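Local coordinates for glutathione S-transferase family protein (PDB 3LXZ) that catalyses the conjugation of reduced glutathione to a wide range of hydrophobic electrophiles, as a glutathione S-transferase, at residues N12-A20 and L157-L165; K89-I97 and L137-A148. All blocks are in the same frame, centred on the assembly; numbering follows the deposited sequence.

Contact 1 (N12-A20 and L157-L165)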
# COMPACT_ATOMS: atom_id res chain seq x y z
N ASN A 12 13.57 4.68 -7.24
CA ASN A 12 13.77 4.10 -5.91
C ASN A 12 13.07 2.74 -5.72
O ASN A 12 13.68 1.80 -5.20
CB ASN A 12 13.42 5.11 -4.80
CG ASN A 12 11.92 5.48 -4.77
OD1 ASN A 12 11.24 5.51 -5.79
ND2 ASN A 12 11.43 5.78 -3.57
N TYR A 13 11.83 2.62 -6.19
CA TYR A 13 11.11 1.34 -6.08
C TYR A 13 11.81 0.24 -6.90
O TYR A 13 11.85 -0.91 -6.49
CB TYR A 13 9.67 1.51 -6.57
CG TYR A 13 8.74 2.22 -5.60
CD1 TYR A 13 8.21 1.55 -4.50
CD2 TYR A 13 8.36 3.55 -5.81
CE1 TYR A 13 7.35 2.19 -3.61
CE2 TYR A 13 7.49 4.21 -4.94
CZ TYR A 13 6.99 3.53 -3.85
OH TYR A 13 6.14 4.17 -2.98
N TYR A 14 12.39 0.60 -8.04
CA TYR A 14 13.16 -0.36 -8.85
C TYR A 14 14.40 -0.79 -8.05
O TYR A 14 14.72 -1.98 -7.99
CB TYR A 14 13.57 0.30 -10.17
CG TYR A 14 14.49 -0.52 -11.10
CD1 TYR A 14 13.95 -1.44 -12.01
CD2 TYR A 14 15.87 -0.29 -11.13
CE1 TYR A 14 14.79 -2.12 -12.94
CE2 TYR A 14 16.73 -0.99 -12.05
CZ TYR A 14 16.18 -1.90 -12.92
OH TYR A 14 17.01 -2.58 -13.79
N ASN A 15 15.07 0.19 -7.45
CA ASN A 15 16.31 -0.11 -6.72
C ASN A 15 16.11 -1.05 -5.52
O ASN A 15 16.97 -1.87 -5.19
CB ASN A 15 17.08 1.18 -6.38
CG ASN A 15 17.80 1.76 -7.59
OD1 ASN A 15 18.17 1.02 -8.52
ND2 ASN A 15 18.00 3.07 -7.59
N MSE A 16 14.93 -0.95 -4.90
CA MSE A 16 14.54 -1.85 -3.82
C MSE A 16 14.48 -3.30 -4.30
O MSE A 16 15.05 -4.17 -3.64
CB MSE A 16 13.19 -1.41 -3.23
CG MSE A 16 13.17 -0.06 -2.48
SE MSE A 16 11.25 0.32 -2.19
CE MSE A 16 11.24 2.31 -2.21
N VAL A 17 13.82 -3.57 -5.43
CA VAL A 17 13.83 -4.93 -5.95
C VAL A 17 15.23 -5.36 -6.36
O VAL A 17 15.64 -6.48 -6.05
CB VAL A 17 12.83 -5.10 -7.08
CG1 VAL A 17 12.85 -6.56 -7.58
CG2 VAL A 17 11.41 -4.77 -6.50
N LYS A 18 15.95 -4.47 -7.05
CA LYS A 18 17.31 -4.76 -7.50
C LYS A 18 18.22 -5.16 -6.33
O LYS A 18 18.94 -6.19 -6.43
CB LYS A 18 17.85 -3.57 -8.27
CG LYS A 18 19.28 -3.69 -8.81
CD LYS A 18 19.48 -2.59 -9.88
CE LYS A 18 20.91 -2.55 -10.43
NZ LYS A 18 21.04 -1.39 -11.37
N LEU A 19 18.16 -4.41 -5.22
CA LEU A 19 18.95 -4.79 -4.05
C LEU A 19 18.57 -6.17 -3.52
O LEU A 19 19.45 -6.94 -3.12
CB LEU A 19 18.88 -3.75 -2.95
CG LEU A 19 19.80 -3.92 -1.73
CD1 LEU A 19 21.27 -4.12 -2.16
CD2 LEU A 19 19.65 -2.68 -0.86
N ALA A 20 17.26 -6.49 -3.50
CA ALA A 20 16.80 -7.78 -2.97
C ALA A 20 17.40 -8.90 -3.82
O ALA A 20 17.91 -9.88 -3.27
CB ALA A 20 15.25 -7.86 -3.00
N LEU A 157 14.82 -2.51 2.88
CA LEU A 157 14.87 -2.07 1.50
C LEU A 157 13.94 -0.87 1.27
O LEU A 157 14.36 0.14 0.69
CB LEU A 157 14.57 -3.23 0.53
CG LEU A 157 15.29 -4.57 0.80
CD1 LEU A 157 14.89 -5.66 -0.22
CD2 LEU A 157 16.82 -4.38 0.86
N MSE A 158 12.69 -0.96 1.73
CA MSE A 158 11.79 0.20 1.59
C MSE A 158 12.33 1.38 2.41
O MSE A 158 12.27 2.53 1.96
CB MSE A 158 10.38 -0.21 2.06
CG MSE A 158 9.33 0.87 2.05
SE MSE A 158 8.76 1.44 0.29
CE MSE A 158 8.14 -0.22 -0.56
N PHE A 159 12.85 1.12 3.60
CA PHE A 159 13.48 2.19 4.40
C PHE A 159 14.63 2.89 3.67
O PHE A 159 14.67 4.09 3.56
CB PHE A 159 14.00 1.60 5.71
CG PHE A 159 14.84 2.57 6.53
CD1 PHE A 159 14.24 3.36 7.51
CD2 PHE A 159 16.22 2.67 6.34
CE1 PHE A 159 14.98 4.26 8.28
CE2 PHE A 159 16.99 3.55 7.12
CZ PHE A 159 16.37 4.36 8.07
N CYS A 160 15.58 2.13 3.15
CA CYS A 160 16.80 2.78 2.74
C CYS A 160 16.64 3.56 1.43
O CYS A 160 17.38 4.50 1.19
CB CYS A 160 17.98 1.82 2.76
SG CYS A 160 18.02 0.82 1.35
N PHE A 161 15.64 3.20 0.61
CA PHE A 161 15.38 3.93 -0.62
C PHE A 161 14.15 4.84 -0.57
O PHE A 161 13.82 5.47 -1.59
CB PHE A 161 15.26 2.96 -1.82
CG PHE A 161 16.53 2.23 -2.14
CD1 PHE A 161 17.63 2.91 -2.66
CD2 PHE A 161 16.60 0.84 -2.00
CE1 PHE A 161 18.80 2.20 -2.99
CE2 PHE A 161 17.77 0.13 -2.34
CZ PHE A 161 18.86 0.81 -2.81
N SER A 162 13.50 4.94 0.59
CA SER A 162 12.47 5.98 0.79
C SER A 162 12.96 7.13 1.69
O SER A 162 12.73 8.33 1.41
CB SER A 162 11.23 5.36 1.47
OG SER A 162 10.65 4.38 0.64
N VAL A 163 13.60 6.77 2.78
CA VAL A 163 13.94 7.74 3.84
C VAL A 163 15.01 8.75 3.35
O VAL A 163 14.95 9.93 3.72
CB VAL A 163 14.31 7.05 5.18
CG1 VAL A 163 14.84 8.06 6.18
CG2 VAL A 163 13.06 6.36 5.80
N ASP A 164 15.93 8.29 2.50
CA ASP A 164 16.89 9.22 1.82
C ASP A 164 16.17 10.29 1.00
O ASP A 164 16.45 11.49 1.13
CB ASP A 164 17.89 8.46 0.93
CG ASP A 164 17.22 7.65 -0.21
OD1 ASP A 164 16.05 7.23 -0.05
OD2 ASP A 164 17.87 7.45 -1.27
N LEU A 165 15.24 9.86 0.14
CA LEU A 165 14.48 10.82 -0.64
C LEU A 165 13.56 11.68 0.20
O LEU A 165 13.37 12.87 -0.10
CB LEU A 165 13.70 10.10 -1.72
CG LEU A 165 14.55 9.34 -2.73
CD1 LEU A 165 13.65 8.84 -3.86
CD2 LEU A 165 15.73 10.20 -3.30
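N12-A20 and L157-L165 run roughly antiparallel, their axes at 150° and 9.1 Å apart at closest approach, with M16 set opposite L157 and N12 opposite F161. This is the interdomain seam of the GST fold: the first helix of the thioredoxin-like domain lies on a core helix of the all-helical domain. Packing is knobs-into-holes in both directions. M16 enters between L157, M158, F161 and S162, while F161 fills the hole between N12, N15, M16 and L19. The F161 ring is sandwiched: N15 CB stands over the centre of one face, 4.0 Å from the ring centroid, and C160 SG lies toward the rim of the other. The two selenomethionines cross, M16 SE lying 3.6 Å from M158 CE. M158 is bent at chi2 and chi3, which brings that methyl also against Y13 CE1 and sets its SE obliquely 5.3 Å from the ring centroid, a Met-aromatic contact. Farther along, L157 splits its methyls between A20 CB and L19 CD2. Polar contact is confined to the N12 end, beside glutathione-binding R106. There N12 ND2, which also bonds E102, donates to F161 O at 3.1 Å, the acceptor lying in the amide plane and the N-H...O angle being 159°.

Contact 2 (K89-I97 and L137-A148)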
# COMPACT_ATOMS: atom_id res chain seq x y z
N LYS A 89 4.92 -8.42 10.86
CA LYS A 89 5.48 -7.19 11.42
C LYS A 89 6.44 -6.51 10.43
O LYS A 89 6.40 -5.29 10.29
CB LYS A 89 6.19 -7.44 12.76
CG LYS A 89 5.22 -7.60 13.93
CD LYS A 89 4.36 -6.33 14.17
CE LYS A 89 5.19 -5.15 14.58
NZ LYS A 89 4.34 -4.09 15.23
N VAL A 90 7.23 -7.30 9.71
CA VAL A 90 8.07 -6.73 8.61
C VAL A 90 7.17 -6.07 7.58
O VAL A 90 7.42 -4.93 7.15
CB VAL A 90 8.89 -7.80 7.91
CG1 VAL A 90 9.52 -7.24 6.60
CG2 VAL A 90 9.99 -8.28 8.85
N ARG A 91 6.13 -6.80 7.18
CA ARG A 91 5.21 -6.26 6.16
C ARG A 91 4.44 -5.03 6.60
O ARG A 91 4.20 -4.12 5.79
CB ARG A 91 4.29 -7.35 5.65
CG ARG A 91 5.07 -8.37 4.82
CD ARG A 91 4.29 -9.63 4.53
NE ARG A 91 5.02 -10.47 3.60
CZ ARG A 91 5.29 -11.77 3.78
NH1 ARG A 91 4.88 -12.41 4.86
NH2 ARG A 91 5.98 -12.42 2.86
N GLU A 92 4.02 -5.01 7.87
CA GLU A 92 3.43 -3.78 8.48
C GLU A 92 4.39 -2.58 8.40
O GLU A 92 4.03 -1.49 7.93
CB GLU A 92 2.98 -4.05 9.91
CG GLU A 92 2.28 -2.88 10.59
CD GLU A 92 2.24 -3.04 12.10
OE1 GLU A 92 3.27 -3.46 12.71
OE2 GLU A 92 1.17 -2.74 12.70
N LEU A 93 5.62 -2.76 8.86
CA LEU A 93 6.61 -1.71 8.73
C LEU A 93 6.91 -1.27 7.28
O LEU A 93 6.98 -0.05 6.98
CB LEU A 93 7.91 -2.15 9.44
CG LEU A 93 7.78 -2.10 10.98
CD1 LEU A 93 8.86 -2.97 11.66
CD2 LEU A 93 7.86 -0.67 11.54
N LEU A 94 7.08 -2.24 6.37
CA LEU A 94 7.27 -1.91 4.96
C LEU A 94 6.09 -1.06 4.42
O LEU A 94 6.30 -0.03 3.76
CB LEU A 94 7.43 -3.17 4.11
CG LEU A 94 7.79 -2.97 2.61
CD1 LEU A 94 8.44 -4.25 2.15
CD2 LEU A 94 6.53 -2.70 1.71
N LYS A 95 4.87 -1.48 4.73
CA LYS A 95 3.66 -0.75 4.30
C LYS A 95 3.62 0.66 4.87
O LYS A 95 3.22 1.63 4.16
CB LYS A 95 2.39 -1.47 4.74
CG LYS A 95 1.14 -0.96 4.01
CD LYS A 95 -0.08 -1.78 4.35
CE LYS A 95 -1.36 -1.19 3.63
NZ LYS A 95 -1.43 -1.74 2.26
N GLU A 96 3.96 0.80 6.14
CA GLU A 96 3.95 2.12 6.77
C GLU A 96 4.95 3.05 6.11
O GLU A 96 4.68 4.24 5.94
CB GLU A 96 4.23 2.04 8.28
CG GLU A 96 3.06 1.45 9.03
CD GLU A 96 3.35 0.94 10.44
OE1 GLU A 96 4.53 0.75 10.89
OE2 GLU A 96 2.31 0.72 11.10
N ILE A 97 6.13 2.54 5.80
CA ILE A 97 7.13 3.40 5.18
C ILE A 97 6.64 3.82 3.80
O ILE A 97 6.70 4.99 3.44
CB ILE A 97 8.53 2.74 5.13
CG1 ILE A 97 9.07 2.54 6.54
CG2 ILE A 97 9.48 3.65 4.37
CD1 ILE A 97 10.20 1.46 6.59
N LEU A 137 7.12 5.49 12.26
CA LEU A 137 8.33 4.66 12.12
C LEU A 137 9.14 4.60 13.42
O LEU A 137 9.66 3.52 13.79
CB LEU A 137 9.18 5.16 10.93
CG LEU A 137 10.44 4.36 10.59
CD1 LEU A 137 10.12 2.88 10.35
CD2 LEU A 137 11.22 4.98 9.41
N LYS A 138 9.21 5.71 14.12
CA LYS A 138 9.97 5.76 15.37
C LYS A 138 9.31 4.92 16.45
O LYS A 138 9.99 4.22 17.20
CB LYS A 138 10.11 7.19 15.88
CG LYS A 138 11.02 7.28 17.13
CD LYS A 138 10.78 8.59 17.87
CE LYS A 138 11.11 9.70 16.94
NZ LYS A 138 12.53 9.59 16.52
N ARG A 139 7.97 4.99 16.49
CA ARG A 139 7.17 4.29 17.48
C ARG A 139 7.15 2.78 17.22
O ARG A 139 7.23 1.99 18.17
CB ARG A 139 5.78 4.92 17.45
CG ARG A 139 4.60 4.26 18.09
CD ARG A 139 3.36 5.10 17.78
NE ARG A 139 3.54 6.52 18.10
CZ ARG A 139 3.37 7.57 17.27
NH1 ARG A 139 2.98 7.43 16.01
NH2 ARG A 139 3.58 8.80 17.72
N ASN A 140 7.05 2.40 15.96
CA ASN A 140 6.83 0.99 15.60
C ASN A 140 8.08 0.22 15.23
O ASN A 140 8.12 -1.00 15.38
CB ASN A 140 5.78 0.89 14.47
CG ASN A 140 5.15 -0.48 14.38
OD1 ASN A 140 4.87 -1.11 15.38
ND2 ASN A 140 4.91 -0.94 13.17
N GLY A 141 9.11 0.94 14.76
CA GLY A 141 10.37 0.32 14.32
C GLY A 141 11.20 -0.15 15.49
O GLY A 141 11.15 0.45 16.56
N ARG A 142 11.92 -1.25 15.33
CA ARG A 142 12.79 -1.73 16.40
C ARG A 142 14.19 -1.12 16.31
O ARG A 142 14.76 -0.72 17.33
CB ARG A 142 12.90 -3.26 16.36
CG ARG A 142 11.73 -4.02 17.02
CD ARG A 142 10.38 -3.70 16.40
NE ARG A 142 9.40 -4.74 16.73
CZ ARG A 142 8.10 -4.58 16.89
NH1 ARG A 142 7.51 -3.37 16.76
NH2 ARG A 142 7.37 -5.65 17.20
N PHE A 143 14.71 -1.02 15.10
CA PHE A 143 16.03 -0.44 14.84
C PHE A 143 17.11 -1.10 15.69
O PHE A 143 17.76 -0.46 16.52
CB PHE A 143 16.00 1.07 15.06
CG PHE A 143 15.22 1.78 14.03
CD1 PHE A 143 15.76 2.01 12.79
CD2 PHE A 143 13.89 2.19 14.30
CE1 PHE A 143 15.02 2.68 11.81
CE2 PHE A 143 13.15 2.85 13.36
CZ PHE A 143 13.71 3.10 12.10
N ALA A 144 17.29 -2.38 15.47
CA ALA A 144 18.12 -3.17 16.36
C ALA A 144 19.24 -3.92 15.64
O ALA A 144 19.58 -5.00 16.06
CB ALA A 144 17.25 -4.16 17.19
N PRO A 145 19.89 -3.31 14.64
CA PRO A 145 19.84 -1.94 14.10
C PRO A 145 18.82 -1.75 12.99
O PRO A 145 18.46 -0.62 12.66
CB PRO A 145 21.24 -1.75 13.52
CG PRO A 145 21.62 -3.15 13.08
CD PRO A 145 21.06 -4.05 14.14
N TYR A 146 18.38 -2.87 12.42
CA TYR A 146 17.46 -2.85 11.28
C TYR A 146 16.03 -2.51 11.67
O TYR A 146 15.66 -2.54 12.85
CB TYR A 146 17.52 -4.21 10.55
CG TYR A 146 18.90 -4.59 10.14
CD1 TYR A 146 19.43 -4.14 8.94
CD2 TYR A 146 19.70 -5.41 10.95
CE1 TYR A 146 20.72 -4.48 8.55
CE2 TYR A 146 20.99 -5.77 10.55
CZ TYR A 146 21.49 -5.28 9.36
OH TYR A 146 22.76 -5.62 8.93
N VAL A 147 15.23 -2.17 10.66
CA VAL A 147 13.89 -1.68 10.92
C VAL A 147 13.09 -2.56 11.86
O VAL A 147 12.55 -2.07 12.87
CB VAL A 147 13.06 -1.37 9.63
CG1 VAL A 147 11.66 -0.91 10.01
CG2 VAL A 147 13.73 -0.27 8.82
N ALA A 148 13.07 -3.87 11.57
CA ALA A 148 12.17 -4.77 12.24
C ALA A 148 12.85 -5.53 13.33
O ALA A 148 12.19 -6.28 14.06
CB ALA A 148 11.56 -5.77 11.22
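N140 swings CG away from its backbone N (chi1 -160°), carrying its amide across to K89-I97, while K89, folded at chi2 and chi3 (-62° and -64°), curls its NZ back to meet it. The amide is a knob among K89, E92, L93 and E96, and both of its ends are used. K89 NZ bonds N140 OD1 at 3.0 Å, in the carbonyl plane on a lone pair. N140 ND2 gives one nearly straight bond to E92 OE1, 3.0 Å long, reaching it from above the carboxylate plane, and a more bent one to E96 OE1 at 2.9 Å, on the syn side. E92 OE1 thus has two donors, for its syn lone pair takes K89 NZ in a salt bridge of 2.8 Å; the lysine charge probably offsets the two neighbouring carboxylates. E92 OE2 turns outward to S61 of the second subunit. An alanine in place of N140 would take away the amide, and is likely to leave the E92 and E96 carboxylates without their shared donor and K89 NZ without one of its acceptors. R142 lies across K89 at about a right angle, its NH2 3.4 Å from K89 CE, and its NH1 returns to N140 O, tying the turn to the helix end. The two positive ends come close, K89 NZ to R142 NH1 3.6 Å, which E92 beside K89 and the N140 carbonyl on NH1 probably ease. Beside the polar group, L93 CD2 touches N140 ND2 while its CD1 reaches V147 CG1 at 3.8 Å and also A148. V90 CG2 meets A148 CB, and I97 CG1 meets L137 CD1 at 4.0 Å. This belongs to the all-helical C-terminal domain of the GST fold, where the end of helix 120-140 and its following loop pack on helix 84-106, close to the dimer partner.

How the contacts relate
Contact 1 and contact 2 have centres about 14 Å apart and meet through helix 154-174. M158 packs on L94 and I97 of helix 84-106, S162 also touches I97, and F159 touches V147. Along the chain, contact 2 is nested inside the loop that contact 1 closes: helix 12-23 comes first, then 84-106, then 120-140 with its following turn, and finally 154-174. Contact 1 joins the two domains near the chain's centre and next to the glutathione-binding residues R106 and T63, whereas contact 2 lies wholly within the helical domain, beside the second subunit. Helix 84-106, carrying E102 and R106 beside contact 1 and reaching the second subunit through E92 and K95, runs past both.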